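Local atomic coordinates of ribosomal-protein-alanine acetyltransferase (Escherichia coli O157:H7, PDB entry 5ISV), a protein that probably acetylates the N-terminal alanine of ribosomal protein bS18, using acetyl-CoA as donor, as a GNAT-family N-acetyltransferase. Residues 2-7 / 41-46; 14-19 / 27-32; 101-106 / 137-142. All blocks are in the same frame, centred on the assembly; numbering follows the deposited sequence. Where two conformers were deposited one is given.

Interaction 1. Residues 2-7 / 41-46; sequences NTISSL and LNFQLT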
loop_
_atom_site.group_PDB
_atom_site.type_symbol
_atom_site.label_atom_id
_atom_site.label_comp_id
_atom_site.label_asym_id
_atom_site.label_seq_id
_atom_site.Cartn_x
_atom_site.Cartn_y
_atom_site.Cartn_z
ATOM N N ASN A 2 -4.344 -1.706 -18.854
ATOM C CA ASN A 2 -3.883 -1.124 -17.594
ATOM C C ASN A 2 -2.427 -0.662 -17.726
ATOM O O ASN A 2 -1.598 -1.343 -18.361
ATOM C CB ASN A 2 -3.981 -2.139 -16.447
ATOM C CG ASN A 2 -5.400 -2.697 -16.225
ATOM O OD1 ASN A 2 -6.382 -1.959 -16.152
ATOM N ND2 ASN A 2 -5.499 -4.018 -16.065
ATOM N N THR A 3 -2.112 0.470 -17.085
ATOM C CA THR A 3 -0.775 1.032 -17.068
ATOM C C THR A 3 -0.458 1.450 -15.639
ATOM O O THR A 3 -1.277 2.101 -15.026
ATOM C CB THR A 3 -0.728 2.273 -17.945
ATOM O OG1 THR A 3 -0.995 1.872 -19.308
ATOM C CG2 THR A 3 0.626 2.940 -17.832
ATOM N N ILE A 4 0.748 1.124 -15.181
ATOM C CA ILE A 4 1.201 1.525 -13.806
ATOM C C ILE A 4 2.283 2.576 -13.994
ATOM O O ILE A 4 3.192 2.402 -14.813
ATOM C CB ILE A 4 1.694 0.333 -12.955
ATOM C CG1 ILE A 4 0.556 -0.676 -12.734
ATOM C CG2 ILE A 4 2.218 0.847 -11.594
ATOM C CD1 ILE A 4 0.951 -1.989 -12.071
ATOM N N SER A 5 2.169 3.679 -13.252
ATOM C CA SER A 5 3.158 4.738 -13.345
ATOM C C SER A 5 3.266 5.451 -11.998
ATOM O O SER A 5 2.456 5.223 -11.113
ATOM C CB SER A 5 2.784 5.764 -14.427
ATOM O OG SER A 5 1.505 6.357 -14.183
ATOM N N SER A 6 4.243 6.343 -11.892
ATOM C CA SER A 6 4.369 7.198 -10.711
ATOM C C SER A 6 3.097 8.034 -10.493
ATOM O O SER A 6 2.482 8.518 -11.450
ATOM C CB SER A 6 5.598 8.099 -10.824
ATOM O OG SER A 6 5.658 8.988 -9.735
ATOM N N LEU A 7 2.692 8.184 -9.235
ATOM C CA LEU A 7 1.618 9.063 -8.865
ATOM C C LEU A 7 2.294 10.420 -8.581
ATOM O O LEU A 7 3.039 10.564 -7.568
ATOM C CB LEU A 7 0.852 8.531 -7.632
ATOM C CG LEU A 7 -0.310 9.388 -7.103
ATOM C CD1 LEU A 7 -1.570 9.170 -7.913
ATOM C CD2 LEU A 7 -0.600 9.153 -5.629
ATOM N N LEU A 41 7.373 6.701 -2.538
ATOM C CA LEU A 41 7.387 5.943 -3.808
ATOM C C LEU A 41 5.956 5.568 -4.089
ATOM O O LEU A 41 5.545 4.440 -3.832
ATOM C CB LEU A 41 8.296 4.709 -3.669
ATOM C CG LEU A 41 8.647 3.953 -4.963
ATOM C CD1 LEU A 41 9.481 4.819 -5.879
ATOM C CD2 LEU A 41 9.378 2.655 -4.672
ATOM N N ASN A 42 5.213 6.548 -4.629
ATOM C CA ASN A 42 3.776 6.412 -4.816
ATOM C C ASN A 42 3.485 6.011 -6.273
ATOM O O ASN A 42 4.109 6.515 -7.189
ATOM C CB ASN A 42 3.107 7.770 -4.537
ATOM C CG ASN A 42 3.230 8.168 -3.066
ATOM O OD1 ASN A 42 3.492 7.312 -2.231
ATOM N ND2 ASN A 42 3.020 9.426 -2.747
ATOM N N PHE A 43 2.487 5.168 -6.432
ATOM C CA PHE A 43 2.119 4.592 -7.774
ATOM C C PHE A 43 0.627 4.710 -7.996
ATOM O O PHE A 43 -0.183 4.699 -7.072
ATOM C CB PHE A 43 2.534 3.107 -7.854
ATOM C CG PHE A 43 4.019 2.894 -7.898
ATOM C CD1 PHE A 43 4.773 3.303 -9.011
ATOM C CD2 PHE A 43 4.685 2.305 -6.807
ATOM C CE1 PHE A 43 6.128 3.123 -9.069
ATOM C CE2 PHE A 43 6.049 2.141 -6.851
ATOM C CZ PHE A 43 6.775 2.550 -7.958
ATOM N N GLN A 44 0.268 4.734 -9.305
ATOM C CA GLN A 44 -1.131 4.716 -9.735
ATOM C C GLN A 44 -1.265 3.674 -10.841
ATOM O O GLN A 44 -0.273 3.349 -11.502
ATOM C CB GLN A 44 -1.529 6.084 -10.278
ATOM C CG GLN A 44 -0.682 6.542 -11.481
ATOM C CD GLN A 44 -1.213 7.777 -12.168
ATOM O OE1 GLN A 44 -2.402 7.876 -12.427
ATOM N NE2 GLN A 44 -0.340 8.731 -12.447
ATOM N N LEU A 45 -2.452 3.091 -10.899
ATOM C CA LEU A 45 -2.788 2.173 -12.019
ATOM C C LEU A 45 -3.951 2.810 -12.747
ATOM O O LEU A 45 -4.961 3.189 -12.165
ATOM C CB LEU A 45 -3.168 0.804 -11.465
ATOM C CG LEU A 45 -3.418 -0.280 -12.517
ATOM C CD1 LEU A 45 -3.107 -1.660 -11.997
ATOM C CD2 LEU A 45 -4.847 -0.245 -13.072
ATOM N N THR A 46 -3.804 2.949 -14.067
ATOM C CA THR A 46 -4.835 3.557 -14.898
ATOM C C THR A 46 -5.367 2.436 -15.817
ATOM O O THR A 46 -4.602 1.609 -16.309
ATOM C CB THR A 46 -4.260 4.702 -15.719
ATOM O OG1 THR A 46 -3.217 4.206 -16.546
ATOM C CG2 THR A 46 -3.763 5.842 -14.930
HETATM O O HOH W 1 -0.591 4.900 -14.979
HETATM O O HOH W 2 6.783 6.861 -7.782
HETATM O O HOH W 3 2.740 11.512 -4.945
#

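Interaction 2. Residues 14-19 / 27-32; sequences AAYHIE and WSEKTF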
loop_
_atom_site.group_PDB
_atom_site.type_symbol
_atom_site.label_atom_id
_atom_site.label_comp_id
_atom_site.label_asym_id
_atom_site.label_seq_id
_atom_site.Cartn_x
_atom_site.Cartn_y
_atom_site.Cartn_z
ATOM N N ALA A 14 -7.206 13.091 -8.604
ATOM C CA ALA A 14 -7.777 11.840 -9.025
ATOM C C ALA A 14 -7.683 10.773 -7.926
ATOM O O ALA A 14 -8.647 10.011 -7.727
ATOM C CB ALA A 14 -7.152 11.351 -10.344
ATOM N N ALA A 15 -6.579 10.745 -7.166
ATOM C CA ALA A 15 -6.463 9.748 -6.101
ATOM C C ALA A 15 -7.479 10.041 -5.007
ATOM O O ALA A 15 -8.104 9.110 -4.491
ATOM C CB ALA A 15 -5.051 9.639 -5.566
ATOM N N TYR A 16 -7.613 11.323 -4.623
ATOM C CA TYR A 16 -8.634 11.735 -3.642
ATOM C C TYR A 16 -10.071 11.320 -4.020
ATOM O O TYR A 16 -10.846 10.858 -3.198
ATOM C CB TYR A 16 -8.547 13.268 -3.389
ATOM C CG TYR A 16 -9.624 13.802 -2.478
ATOM C CD1 TYR A 16 -9.448 13.760 -1.118
ATOM C CD2 TYR A 16 -10.837 14.337 -2.973
ATOM C CE1 TYR A 16 -10.409 14.239 -0.246
ATOM C CE2 TYR A 16 -11.825 14.816 -2.105
ATOM C CZ TYR A 16 -11.604 14.763 -0.725
ATOM O OH TYR A 16 -12.551 15.233 0.169
ATOM N N HIS A 17 -10.412 11.477 -5.307
ATOM C CA HIS A 17 -11.714 11.074 -5.828
ATOM C C HIS A 17 -11.953 9.548 -5.625
ATOM O O HIS A 17 -13.019 9.128 -5.201
ATOM C CB HIS A 17 -11.797 11.523 -7.321
ATOM C CG HIS A 17 -13.072 11.148 -8.034
ATOM N ND1 HIS A 17 -14.267 11.799 -7.826
ATOM C CD2 HIS A 17 -13.328 10.175 -8.943
ATOM C CE1 HIS A 17 -15.195 11.280 -8.612
ATOM N NE2 HIS A 17 -14.656 10.278 -9.286
ATOM N N ILE A 18 -10.934 8.740 -5.886
ATOM C CA ILE A 18 -11.005 7.292 -5.601
ATOM C C ILE A 18 -11.213 7.007 -4.109
ATOM O O ILE A 18 -12.057 6.223 -3.721
ATOM C CB ILE A 18 -9.757 6.574 -6.150
ATOM C CG1 ILE A 18 -9.788 6.608 -7.692
ATOM C CG2 ILE A 18 -9.667 5.140 -5.653
ATOM C CD1 ILE A 18 -8.578 6.064 -8.384
ATOM N N GLU A 19 -10.431 7.694 -3.300
ATOM C CA GLU A 19 -10.524 7.515 -1.853
ATOM C C GLU A 19 -11.975 7.763 -1.313
ATOM O O GLU A 19 -12.457 6.974 -0.477
ATOM C CB GLU A 19 -9.511 8.448 -1.213
ATOM C CG GLU A 19 -9.501 8.433 0.312
ATOM C CD GLU A 19 -8.750 7.261 0.902
ATOM O OE1 GLU A 19 -8.094 6.523 0.166
ATOM O OE2 GLU A 19 -8.824 7.064 2.134
ATOM N N TRP A 27 -9.276 9.442 3.794
ATOM C CA TRP A 27 -8.308 10.491 3.910
ATOM C C TRP A 27 -8.859 11.868 3.482
ATOM O O TRP A 27 -9.648 11.963 2.564
ATOM C CB TRP A 27 -7.064 10.140 3.046
ATOM C CG TRP A 27 -5.989 9.391 3.767
ATOM C CD1 TRP A 27 -6.070 8.802 5.007
ATOM C CD2 TRP A 27 -4.665 9.154 3.305
ATOM N NE1 TRP A 27 -4.861 8.243 5.349
ATOM C CE2 TRP A 27 -3.981 8.442 4.326
ATOM C CE3 TRP A 27 -3.977 9.506 2.155
ATOM C CZ2 TRP A 27 -2.671 8.046 4.187
ATOM C CZ3 TRP A 27 -2.716 9.111 1.993
ATOM C CH2 TRP A 27 -2.032 8.416 3.037
ATOM N N SER A 28 -8.432 12.915 4.192
ATOM C CA SER A 28 -8.652 14.309 3.775
ATOM C C SER A 28 -7.641 14.749 2.733
ATOM O O SER A 28 -6.616 14.103 2.555
ATOM C CB SER A 28 -8.541 15.237 4.957
ATOM O OG SER A 28 -7.174 15.383 5.322
ATOM N N GLU A 29 -7.935 15.861 2.048
ATOM C CA GLU A 29 -7.051 16.354 1.001
ATOM C C GLU A 29 -5.709 16.735 1.573
ATOM O O GLU A 29 -4.676 16.485 0.942
ATOM C CB GLU A 29 -7.627 17.599 0.291
ATOM C CG GLU A 29 -8.574 17.323 -0.823
ATOM C CD GLU A 29 -9.118 18.600 -1.475
ATOM O OE1 GLU A 29 -8.589 19.734 -1.261
ATOM O OE2 GLU A 29 -10.090 18.464 -2.237
ATOM N N LYS A 30 -5.716 17.302 2.794
ATOM C CA LYS A 30 -4.492 17.670 3.492
ATOM C C LYS A 30 -3.653 16.448 3.842
ATOM O O LYS A 30 -2.413 16.509 3.754
ATOM C CB LYS A 30 -4.827 18.470 4.750
ATOM C CG LYS A 30 -5.124 19.934 4.488
ATOM C CD LYS A 30 -4.737 20.813 5.687
ATOM C CE LYS A 30 -5.502 20.460 6.963
ATOM N NZ LYS A 30 -4.775 20.816 8.224
ATOM N N THR A 31 -4.285 15.337 4.201
ATOM C CA THR A 31 -3.521 14.086 4.426
ATOM C C THR A 31 -2.831 13.608 3.161
ATOM O O THR A 31 -1.662 13.235 3.176
ATOM C CB THR A 31 -4.379 12.913 4.963
ATOM O OG1 THR A 31 -4.948 13.295 6.209
ATOM C CG2 THR A 31 -3.519 11.694 5.247
ATOM N N PHE A 32 -3.566 13.633 2.030
ATOM C CA PHE A 32 -2.902 13.286 0.772
ATOM C C PHE A 32 -1.718 14.156 0.439
ATOM O O PHE A 32 -0.678 13.661 0.052
ATOM C CB PHE A 32 -3.853 13.338 -0.432
ATOM C CG PHE A 32 -4.595 12.038 -0.733
ATOM C CD1 PHE A 32 -3.992 10.967 -1.356
ATOM C CD2 PHE A 32 -5.909 11.927 -0.349
ATOM C CE1 PHE A 32 -4.707 9.807 -1.647
ATOM C CE2 PHE A 32 -6.645 10.793 -0.650
ATOM C CZ PHE A 32 -6.012 9.715 -1.259
#

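Interaction 3. Residues 101-106 / 137-142; sequences WLEVRA and EDAIIM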
loop_
_atom_site.group_PDB
_atom_site.type_symbol
_atom_site.label_atom_id
_atom_site.label_comp_id
_atom_site.label_asym_id
_atom_site.label_seq_id
_atom_site.Cartn_x
_atom_site.Cartn_y
_atom_site.Cartn_z
ATOM N N TRP A 101 5.985 -2.923 5.186
ATOM C CA TRP A 101 5.023 -2.992 6.295
ATOM C C TRP A 101 3.695 -2.365 5.889
ATOM O O TRP A 101 3.662 -1.412 5.118
ATOM C CB TRP A 101 5.558 -2.145 7.487
ATOM C CG TRP A 101 6.821 -2.616 8.020
ATOM C CD1 TRP A 101 8.079 -2.362 7.536
ATOM C CD2 TRP A 101 6.983 -3.478 9.144
ATOM N NE1 TRP A 101 9.007 -3.031 8.284
ATOM C CE2 TRP A 101 8.358 -3.736 9.270
ATOM C CE3 TRP A 101 6.097 -4.083 10.044
ATOM C CZ2 TRP A 101 8.879 -4.520 10.309
ATOM C CZ3 TRP A 101 6.628 -4.890 11.081
ATOM C CH2 TRP A 101 7.988 -5.106 11.189
ATOM N N LEU A 102 2.622 -2.871 6.445
ATOM C CA LEU A 102 1.293 -2.246 6.284
ATOM C C LEU A 102 0.441 -2.518 7.492
ATOM O O LEU A 102 0.793 -3.353 8.339
ATOM C CB LEU A 102 0.554 -2.744 5.004
ATOM C CG LEU A 102 0.244 -4.234 4.911
ATOM C CD1 LEU A 102 -1.002 -4.672 5.684
ATOM C CD2 LEU A 102 0.054 -4.629 3.438
ATOM N N GLU A 103 -0.674 -1.811 7.581
ATOM C CA GLU A 103 -1.629 -1.965 8.657
ATOM C C GLU A 103 -3.007 -2.189 8.025
ATOM O O GLU A 103 -3.338 -1.521 7.022
ATOM C CB GLU A 103 -1.651 -0.665 9.457
ATOM C CG GLU A 103 -1.605 -0.821 10.921
ATOM C CD GLU A 103 -1.260 0.465 11.652
ATOM O OE1 GLU A 103 -1.568 1.556 11.152
ATOM O OE2 GLU A 103 -0.678 0.374 12.740
ATOM N N VAL A 104 -3.778 -3.121 8.556
ATOM C CA VAL A 104 -5.081 -3.442 7.996
ATOM C C VAL A 104 -6.088 -3.663 9.109
ATOM O O VAL A 104 -5.790 -4.286 10.126
ATOM C CB VAL A 104 -4.973 -4.667 7.021
ATOM C CG1 VAL A 104 -4.354 -5.871 7.677
ATOM C CG2 VAL A 104 -6.319 -5.055 6.419
ATOM N N ARG A 105 -7.285 -3.127 8.959
ATOM C CA ARG A 105 -8.406 -3.415 9.844
ATOM C C ARG A 105 -8.653 -4.904 9.955
ATOM O O ARG A 105 -8.742 -5.596 8.934
ATOM C CB ARG A 105 -9.657 -2.691 9.335
ATOM C CG ARG A 105 -9.604 -1.225 9.627
ATOM C CD ARG A 105 -10.555 -0.404 8.787
ATOM N NE ARG A 105 -10.592 0.984 9.190
ATOM C CZ ARG A 105 -11.359 1.484 10.160
ATOM N NH1 ARG A 105 -12.184 0.704 10.850
ATOM N NH2 ARG A 105 -11.290 2.780 10.450
ATOM N N ALA A 106 -8.795 -5.417 11.172
ATOM C CA ALA A 106 -8.940 -6.863 11.388
ATOM C C ALA A 106 -10.158 -7.488 10.682
ATOM O O ALA A 106 -10.163 -8.678 10.390
ATOM C CB ALA A 106 -9.011 -7.140 12.870
ATOM N N GLU A 137 -12.092 -1.426 16.383
ATOM C CA GLU A 137 -11.570 -2.709 15.902
ATOM C C GLU A 137 -10.050 -2.695 15.868
ATOM O O GLU A 137 -9.414 -1.628 15.803
ATOM C CB GLU A 137 -12.164 -3.098 14.521
ATOM C CG GLU A 137 -11.629 -2.362 13.298
ATOM C CD GLU A 137 -12.139 -2.950 11.985
ATOM O OE1 GLU A 137 -12.417 -2.151 11.083
ATOM O OE2 GLU A 137 -12.214 -4.190 11.861
ATOM N N ASP A 138 -9.484 -3.888 15.917
ATOM C CA ASP A 138 -8.053 -4.054 15.929
ATOM C C ASP A 138 -7.447 -3.711 14.572
ATOM O O ASP A 138 -8.096 -3.831 13.497
ATOM C CB ASP A 138 -7.674 -5.485 16.290
ATOM C CG ASP A 138 -8.101 -5.912 17.714
ATOM O OD1 ASP A 138 -8.587 -5.100 18.540
ATOM O OD2 ASP A 138 -7.977 -7.122 17.973
ATOM N N ALA A 139 -6.202 -3.290 14.618
ATOM C CA ALA A 139 -5.311 -3.197 13.469
ATOM C C ALA A 139 -4.387 -4.394 13.475
ATOM O O ALA A 139 -3.948 -4.849 14.532
ATOM C CB ALA A 139 -4.493 -1.930 13.550
ATOM N N ILE A 140 -4.143 -4.966 12.299
ATOM C CA ILE A 140 -3.154 -6.020 12.146
ATOM C C ILE A 140 -2.007 -5.374 11.433
ATOM O O ILE A 140 -2.207 -4.808 10.336
ATOM C CB ILE A 140 -3.660 -7.220 11.291
ATOM C CG1 ILE A 140 -5.017 -7.732 11.779
ATOM C CG2 ILE A 140 -2.619 -8.325 11.270
ATOM C CD1 ILE A 140 -5.049 -8.201 13.205
ATOM N N ILE A 141 -0.817 -5.447 11.975
ATOM C CA ILE A 141 0.398 -4.967 11.344
ATOM C C ILE A 141 0.990 -6.179 10.654
ATOM O O ILE A 141 1.208 -7.220 11.268
ATOM C CB ILE A 141 1.407 -4.381 12.362
ATOM C CG1 ILE A 141 0.854 -3.093 12.948
ATOM C CG2 ILE A 141 2.708 -4.013 11.671
ATOM C CD1 ILE A 141 -0.588 -3.085 13.356
ATOM N N MET A 142 1.216 -6.050 9.352
ATOM C CA MET A 142 1.833 -7.113 8.563
ATOM C C MET A 142 3.165 -6.673 7.969
ATOM O O MET A 142 3.347 -5.491 7.604
ATOM C CB MET A 142 0.857 -7.598 7.473
ATOM C CG MET A 142 -0.552 -7.869 7.981
ATOM S SD MET A 142 -1.616 -8.648 6.758
ATOM C CE MET A 142 -0.998 -10.308 6.829
#

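Interaction 1. Residues 2-7 / 41-46
On one face of this antiparallel pair, which attaches strand 2-6, outermost in the mixed sheet of the GNAT fold, to strand 43-47, Ile-4 and Leu-45 cross obliquely; on the other stand the polar side chains of Thr-3, Ser-5, Gln-44 and Thr-46. Ile-4 sets CG1 beside its backbone N (chi1 -62°), which brings CG1 to 3.9 Å from Leu-45 CD1. The other methyl of Leu-45, CD2, reaches back to Asn-2, whose amide oxygen is held by Gln-47. Branched aliphatic residues suit this face because helix 80-94 lies against it: Ile-4 touches His-87, and Phe-43, turned away from strand 2-6, meets His-87 edge-to-face.

Across the polar face, Gln-44 places CG in the crowded position between its backbone N and carbonyl carbon (chi1 59°) and then runs extended along Ser-5. Its NE2 thus donates to Ser-6 O at 3.0 Å; the acceptor lies in the amide plane, yet NE2 stands above the plane of the Ser-6 carbonyl. Leu-7 CD1 packs on Gln-44 CB at 3.9 Å, and Leu-7 CB lies against Asn-42 CB. One water donates to Thr-3 O and also bonds Ser-5 OG, at 2.7 Å, and Thr-46 OG1.

Two reciprocal backbone pairs, Thr-3 with Thr-46 and Ser-5 with Gln-44, hold the register. Beyond them Leu-7 N donates almost straight to Asn-42 O at 3.0 Å, from above the carbonyl plane. Short hydroxyl side chains can share a water, while the longer glutamine reaches one residue beyond the last hydrogen-bonded pair, so its amide supplements the backbone bonding at this strand end.

Interaction 2. Residues 14-19 / 27-32
Helix 12-22 presents one side to the turn and first residues of helix 29-34, the backbones coming nearest at Tyr-16 and Glu-29, whose CA atoms are 6.7 Å apart. Phe-32 points its ring at helix 12-22. The ring edge, at CZ, meets Glu-19 CB at 3.7 Å, while CE1 touches the methyl of Ala-15, a residue small enough to let the ring come close to the helix. Tyr-16 N lies over one face of this ring and Trp-27 CE3 over the centre of the opposite one.

Tyr-16, with CG anti to its backbone N (chi1 176°), crosses Phe-32 at about a right angle, Phe-32 CD2 lying at the edge of the tyrosine ring near CD1. Glu-29 CG then sits over the tyrosine face in a CH-pi contact, 3.8 Å from the ring centroid, so the aliphatic part of a glutamate does the packing. Glu-19 bends at chi2 (80°) to bring OE2 to Trp-27 N, which donates a nearly straight bond of 2.9 Å to the anti lone pair. OE2 also bonds His-23, and OE1 is taken by Asn-68, so both oxygens of this buried carboxylate are engaged.

Ser-28 N-caps helix 29-34, its OG accepting from Thr-31 N at 3.1 Å. Helix, turn and capped second helix form the helical pair after the first strand of the GNAT fold, here packed on strands 50-60 and 63-71 near Ala-70 of the predicted acetyl-CoA site.

Interaction 3. Residues 101-106 / 137-142
Strands 99-105 and 136-145 run antiparallel here, with two reciprocal backbone pairs satisfying the amides and carbonyls of Leu-102 with Met-142 and of Val-104 with Ile-140. The shortest of these bonds, Ile-140 N to Val-104 O, is 2.8 Å. Ala-106 N adds a fifth backbone bond to Asp-138 O at 2.9 Å, standing above that carbonyl's plane where the strand turns away; Asp-138 OD1 accepts from Asn-128 N.

Arg-105, extended from CG to NE, crosses Glu-137 at about a right angle. Its NH1 donates to the anti lone pair of Glu-137 OE1 at 2.9 Å in a salt bridge, with the oxygen in the guanidinium plane. NH1 also bonds Pro-131 O, and Glu-137 OE2 is held by Ser-107 OG.

Glu-103, the predicted proton acceptor, lies alongside Ile-141, CG being 3.5 Å from Ile-141 CD1, and its OE2 forms a salt bridge with Arg-126. On the other face Leu-102 CD1 packs against Met-142 CB at 3.9 Å, apolar residues suited to the cover of helix 109-117, which carries Tyr-115, the predicted proton donor. The arginine partner would favour a charged Glu-103 and probably lower its proton affinity, whereas the adjacent isoleucine may oppose that effect.

From the N terminus, strand 2-6 leads into helix 12-22; the chain then turns, and helix 29-34 folds back against it in interaction 2, closing a short loop. The chain then enters strand 43-47, and interaction 1 closes the wider loop that contains interaction 2. The two touch where Leu-7 meets Ala-15, joining the edge of the sheet to the helical pair. After strands 50-60 and 63-71 and helix 80-94, interaction 3 follows in series, spanning helix 109-117 and strand 121-129. Interactions 1 and 3 belong to the same mixed sheet, on opposite sides of the chain's centre, their own centres about 24 Å apart.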